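Local coordinates for endo-alpha-mannosidase (Bacteroides thetaiotaomicron, PDB 4ACZ), which probably cleaves internal alpha-mannosidic linkages in mannose-containing glycans, as a family 99 endo-glycoside hydrolase, at residues 118-123 with 145-150; 182-187 with 221-226. All coordinates share one frame; numbering follows the deposited sequence.

Interaction 1 (118-123 with 145-150); sequences GVLSVT and VGAKVC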
loop_
_atom_site.group_PDB
_atom_site.type_symbol
_atom_site.label_atom_id
_atom_site.label_comp_id
_atom_site.label_asym_id
_atom_site.label_seq_id
_atom_site.Cartn_x
_atom_site.Cartn_y
_atom_site.Cartn_z
ATOM N N GLY B 118 4.609 -8.180 9.322
ATOM C CA GLY B 118 3.525 -8.398 10.252
ATOM C C GLY B 118 2.298 -7.536 10.063
ATOM O O GLY B 118 1.306 -7.730 10.766
ATOM N N VAL B 119 2.342 -6.570 9.144
ATOM C CA VAL B 119 1.208 -5.651 8.994
ATOM C C VAL B 119 0.836 -5.511 7.535
ATOM O O VAL B 119 1.699 -5.303 6.687
ATOM C CB VAL B 119 1.484 -4.224 9.605
ATOM C CG1 VAL B 119 0.155 -3.415 9.733
ATOM C CG2 VAL B 119 2.177 -4.320 10.939
ATOM N N LEU B 120 -0.453 -5.662 7.248
ATOM C CA LEU B 120 -0.981 -5.423 5.906
ATOM C C LEU B 120 -1.870 -4.197 6.006
ATOM O O LEU B 120 -2.727 -4.131 6.890
ATOM C CB LEU B 120 -1.834 -6.603 5.432
ATOM C CG LEU B 120 -1.223 -7.981 5.161
ATOM C CD1 LEU B 120 -0.770 -8.677 6.458
ATOM C CD2 LEU B 120 -2.206 -8.874 4.357
ATOM N N SER B 121 -1.677 -3.246 5.100
ATOM C CA SER B 121 -2.578 -2.107 4.972
ATOM C C SER B 121 -3.514 -2.294 3.780
ATOM O O SER B 121 -3.124 -2.075 2.629
ATOM C CB SER B 121 -1.805 -0.801 4.800
ATOM O OG SER B 121 -2.701 0.291 4.947
ATOM N N VAL B 122 -4.768 -2.640 4.067
ATOM C CA VAL B 122 -5.715 -2.990 2.999
ATOM C C VAL B 122 -6.367 -1.756 2.403
ATOM O O VAL B 122 -6.905 -0.908 3.132
ATOM C CB VAL B 122 -6.791 -4.015 3.486
ATOM C CG1 VAL B 122 -7.735 -3.372 4.474
ATOM C CG2 VAL B 122 -7.591 -4.552 2.284
ATOM N N THR B 123 -6.278 -1.647 1.079
ATOM C CA THR B 123 -7.003 -0.651 0.281
ATOM C C THR B 123 -8.492 -0.518 0.733
ATOM O O THR B 123 -9.192 -1.526 0.945
ATOM C CB THR B 123 -6.840 -0.990 -1.240
ATOM O OG1 THR B 123 -7.019 0.167 -2.071
ATOM C CG2 THR B 123 -7.786 -2.126 -1.680
ATOM N N VAL B 145 -1.901 -16.377 12.701
ATOM C CA VAL B 145 -0.444 -16.371 12.627
ATOM C C VAL B 145 0.237 -15.188 13.345
ATOM O O VAL B 145 1.474 -15.113 13.398
ATOM C CB VAL B 145 0.042 -16.466 11.148
ATOM C CG1 VAL B 145 -0.542 -17.727 10.451
ATOM C CG2 VAL B 145 -0.313 -15.192 10.347
ATOM N N GLY B 146 -0.555 -14.267 13.884
ATOM C CA GLY B 146 -0.015 -13.097 14.589
ATOM C C GLY B 146 0.171 -11.869 13.693
ATOM O O GLY B 146 0.762 -10.876 14.110
ATOM N N ALA B 147 -0.340 -11.915 12.471
ATOM C CA ALA B 147 -0.269 -10.756 11.579
ATOM C C ALA B 147 -1.376 -9.736 11.903
ATOM O O ALA B 147 -2.367 -10.077 12.581
ATOM C CB ALA B 147 -0.332 -11.200 10.113
ATOM N N LYS B 148 -1.214 -8.503 11.404
ATOM C CA LYS B 148 -2.122 -7.380 11.719
ATOM C C LYS B 148 -2.631 -6.668 10.463
ATOM O O LYS B 148 -1.971 -6.671 9.445
ATOM C CB LYS B 148 -1.423 -6.340 12.603
ATOM C CG LYS B 148 -0.835 -6.861 13.920
ATOM C CD LYS B 148 -1.897 -7.416 14.836
ATOM C CE LYS B 148 -1.259 -7.887 16.149
ATOM N NZ LYS B 148 -2.138 -8.851 16.835
ATOM N N VAL B 149 -3.809 -6.051 10.544
ATOM C CA VAL B 149 -4.358 -5.334 9.381
ATOM C C VAL B 149 -4.666 -3.912 9.774
ATOM O O VAL B 149 -5.291 -3.697 10.797
ATOM C CB VAL B 149 -5.677 -5.971 8.859
ATOM C CG1 VAL B 149 -6.166 -5.223 7.642
ATOM C CG2 VAL B 149 -5.463 -7.444 8.521
ATOM N N CYS B 150 -4.205 -2.958 8.972
ATOM C CA CYS B 150 -4.710 -1.589 9.024
ATOM C C CYS B 150 -5.323 -1.226 7.676
ATOM O O CYS B 150 -5.402 -2.062 6.757
ATOM C CB CYS B 150 -3.616 -0.571 9.433
ATOM S SG CYS B 150 -2.225 -0.514 8.320
HETATM O O HOH W 1 2.327 -8.391 13.450
#

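Interaction 2 (182-187 with 221-226); sequences YRTHGK and DGLFIG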
loop_
_atom_site.group_PDB
_atom_site.type_symbol
_atom_site.label_atom_id
_atom_site.label_comp_id
_atom_site.label_asym_id
_atom_site.label_seq_id
_atom_site.Cartn_x
_atom_site.Cartn_y
_atom_site.Cartn_z
ATOM N N TYR B 182 -4.761 -3.969 13.668
ATOM C CA TYR B 182 -3.468 -3.332 13.993
ATOM C C TYR B 182 -3.586 -2.144 14.933
ATOM O O TYR B 182 -4.430 -1.261 14.731
ATOM C CB TYR B 182 -2.763 -2.851 12.722
ATOM C CG TYR B 182 -1.356 -2.285 12.910
ATOM C CD1 TYR B 182 -0.327 -3.063 13.447
ATOM C CD2 TYR B 182 -1.053 -0.972 12.530
ATOM C CE1 TYR B 182 0.959 -2.558 13.592
ATOM C CE2 TYR B 182 0.229 -0.463 12.682
ATOM C CZ TYR B 182 1.233 -1.275 13.197
ATOM O OH TYR B 182 2.513 -0.778 13.336
ATOM N N ARG B 183 -2.727 -2.134 15.951
ATOM C CA ARG B 183 -2.449 -0.914 16.723
ATOM C C ARG B 183 -0.935 -0.774 16.925
ATOM O O ARG B 183 -0.218 -1.775 16.995
ATOM C CB ARG B 183 -3.185 -0.900 18.079
ATOM C CG ARG B 183 -4.718 -0.635 17.981
ATOM C CD ARG B 183 -5.449 -0.784 19.335
ATOM N NE ARG B 183 -6.880 -0.449 19.242
ATOM C CZ ARG B 183 -7.844 -1.317 18.944
ATOM N NH1 ARG B 183 -7.551 -2.588 18.734
ATOM N NH2 ARG B 183 -9.114 -0.917 18.863
ATOM N N THR B 184 -0.467 0.468 17.025
ATOM C CA THR B 184 0.925 0.755 17.386
ATOM C C THR B 184 0.858 2.012 18.264
ATOM O O THR B 184 0.015 2.891 18.028
ATOM C CB THR B 184 1.821 0.948 16.131
ATOM O OG1 THR B 184 3.142 1.344 16.524
ATOM C CG2 THR B 184 1.231 2.026 15.202
ATOM N N HIS B 185 1.696 2.087 19.289
ATOM C CA HIS B 185 1.552 3.124 20.324
ATOM C C HIS B 185 0.104 3.192 20.882
ATOM O O HIS B 185 -0.390 4.262 21.223
ATOM C CB HIS B 185 1.983 4.485 19.776
ATOM C CG HIS B 185 3.453 4.599 19.525
ATOM N ND1 HIS B 185 3.992 4.644 18.257
ATOM C CD2 HIS B 185 4.501 4.684 20.379
ATOM C CE1 HIS B 185 5.306 4.748 18.337
ATOM N NE2 HIS B 185 5.641 4.781 19.614
ATOM N N GLY B 186 -0.557 2.042 20.974
ATOM C CA GLY B 186 -1.900 1.963 21.556
ATOM C C GLY B 186 -3.028 2.437 20.666
ATOM O O GLY B 186 -4.177 2.501 21.096
ATOM N N LYS B 187 -2.707 2.768 19.416
ATOM C CA LYS B 187 -3.689 3.400 18.498
ATOM C C LYS B 187 -3.748 2.768 17.109
ATOM O O LYS B 187 -2.715 2.330 16.589
ATOM C CB LYS B 187 -3.414 4.908 18.390
ATOM C CG LYS B 187 -3.876 5.713 19.635
ATOM C CD LYS B 187 -3.493 7.213 19.562
ATOM C CE LYS B 187 -2.031 7.427 19.947
ATOM N NZ LYS B 187 -1.698 8.888 20.023
ATOM N N ASP B 221 -10.155 7.877 17.814
ATOM C CA ASP B 221 -8.842 8.502 17.633
ATOM C C ASP B 221 -7.871 7.466 17.076
ATOM O O ASP B 221 -8.122 6.258 17.137
ATOM C CB ASP B 221 -8.356 9.116 18.960
ATOM C CG ASP B 221 -7.348 10.251 18.763
ATOM O OD1 ASP B 221 -6.787 10.408 17.657
ATOM O OD2 ASP B 221 -7.105 10.991 19.742
ATOM N N GLY B 222 -6.758 7.929 16.531
ATOM C CA GLY B 222 -5.830 7.038 15.860
ATOM C C GLY B 222 -4.609 7.824 15.458
ATOM O O GLY B 222 -4.445 8.968 15.889
ATOM N N LEU B 223 -3.747 7.189 14.666
ATOM C CA LEU B 223 -2.636 7.870 14.051
ATOM C C LEU B 223 -2.963 7.991 12.577
ATOM O O LEU B 223 -3.148 6.989 11.875
ATOM C CB LEU B 223 -1.327 7.109 14.269
ATOM C CG LEU B 223 -0.834 7.040 15.728
ATOM C CD1 LEU B 223 0.077 5.832 15.947
ATOM C CD2 LEU B 223 -0.141 8.345 16.180
ATOM N N PHE B 224 -3.052 9.226 12.105
ATOM C CA PHE B 224 -3.465 9.479 10.740
ATOM C C PHE B 224 -2.317 10.006 9.929
ATOM O O PHE B 224 -1.736 11.063 10.247
ATOM C CB PHE B 224 -4.645 10.437 10.739
ATOM C CG PHE B 224 -5.796 9.941 11.567
ATOM C CD1 PHE B 224 -6.710 9.036 11.025
ATOM C CD2 PHE B 224 -5.934 10.346 12.895
ATOM C CE1 PHE B 224 -7.758 8.547 11.788
ATOM C CE2 PHE B 224 -6.981 9.872 13.671
ATOM C CZ PHE B 224 -7.900 8.965 13.119
ATOM N N ILE B 225 -2.020 9.255 8.867
ATOM C CA ILE B 225 -0.826 9.424 8.067
ATOM C C ILE B 225 -1.161 9.887 6.657
ATOM O O ILE B 225 -1.685 9.109 5.842
ATOM C CB ILE B 225 -0.019 8.086 7.980
ATOM C CG1 ILE B 225 0.103 7.403 9.364
ATOM C CG2 ILE B 225 1.299 8.296 7.235
ATOM C CD1 ILE B 225 0.792 8.235 10.481
ATOM N N GLY B 226 -0.805 11.139 6.362
ATOM C CA GLY B 226 -1.119 11.744 5.068
ATOM C C GLY B 226 -0.046 11.522 4.023
ATOM O O GLY B 226 1.115 11.329 4.357
HETATM O O HOH W 2 -3.028 10.314 18.008
#

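Interaction 1 (118-123 with 145-150)
Cys150 buries more of its surface than any other residue here, and its sulfur does much of the side-chain touching. Cys150 SG stands between the backbone N and the carbonyl carbon (chi1 60°), and from there it reaches across to the neighbouring strand, 3.5 Å from Ser121 OG and 4.0 Å from Val119 CG1. The backbone is bonded on both sides of the residue: Cys150 N donates to Leu120 O at 2.8 Å, and Cys150 O in turn receives Val122 N. Leu120 completes the parallel pattern by straddling Val149, the Leu120 N-H running almost straight to Lys148 O (2.9 Å, 169° at the hydrogen).

These bonds join adjacent parallel strands of the TIM barrel, the two ends of a beta-alpha-beta unit whose connection includes helix 133-145. Val119, Ser121 and Cys150 face the barrel interior, whereas Leu120 and Val149 point outward to the surrounding helices. There Leu120 meets Ile109 and His112 of helix 102-115 and Leu138 of helix 133-145.

Lys148 opens the pairing, with Lys148 N bonded to Gly118 O at 2.7 Å. Lys148 CB lies 3.6 Å from Gly118 O, but the chain bends at chi2 (-62°) and carries NZ away, to a weak bond with Pro179 O. Gly118 O also accepts a hydrogen bond from a water, which donates as well to Gly146 O in the turn after the helix.

Interaction 2 (182-187 with 221-226)
Leu223 and Lys187 contribute most of the buried surface where a tight turn meets the start of a strand at the N-terminal end of the TIM barrel. Residues 184-187 form a type I' beta turn, in which Thr184 and Lys187 each donate a backbone N-H to the other's carbonyl oxygen; strand 189-192 follows and pairs with strand 223-227.

The tight part centres on a leucine methyl, which meets a carbonyl oxygen and a threonine methyl. Leu223 sends its isobutyl group toward the turn; CG anti to the carbonyl carbon (chi1 -67°) swings Leu223 CD1 over to Thr184, 3.6 Å from Thr184 O and 4.0 Å from Thr184 CG2. The two side chains meet at about a right angle. Thr184 turns its hydroxyl elsewhere, to a hydrogen bond with Tyr321 OH, while Leu189 also packs on Leu223.

Toward solvent the fit slackens. Lys187 CB lies 4.1 Å from Gly222 CA, and the rest of the chain runs past Gly222 O, bends at chi3 (-80°) and brings Lys187 NZ to 4.2 Å from Leu223 CD2. Here water does the joining: Lys187 NZ donates to a water at 2.8 Å, and that water donates to Gly222 O at 2.9 Å. Two glycerols, probably from the crystallisation liquor, sit here, one hydrogen-bonded to Lys187 NZ and the other to His185 N. Just before the strand, Asp221 forms a salt bridge with Arg216, and Gly222 N donates to Asp221 OD1 at 2.7 Å, meeting the carboxylate on its anti side, 27° out of plane.

How the interactions relate
Interactions 1 and 2 show a strand pair and a loop-to-strand contact of one barrel; their centres lie 13 Å apart. Tyr182, which does not touch 221-226, joins the 182-187 loop to interaction 1. Tyr182 N is 2.9 Å from Val149 O, a probable hydrogen bond, and the ring packs with Tyr182 CE1 3.4 Å from Val119 CG2 and Tyr182 CD1 3.6 Å from Lys148 CB. Interaction 2 lies at the N-terminal end of the barrel, where interaction 1 also begins; from there 118-123 continues to the C-terminal end, where TIM-barrel enzymes carry their active sites and Thr123 OG1 is hydrogen-bonded to Glu154. The glycerol beside Lys187 therefore probably sits away from that end.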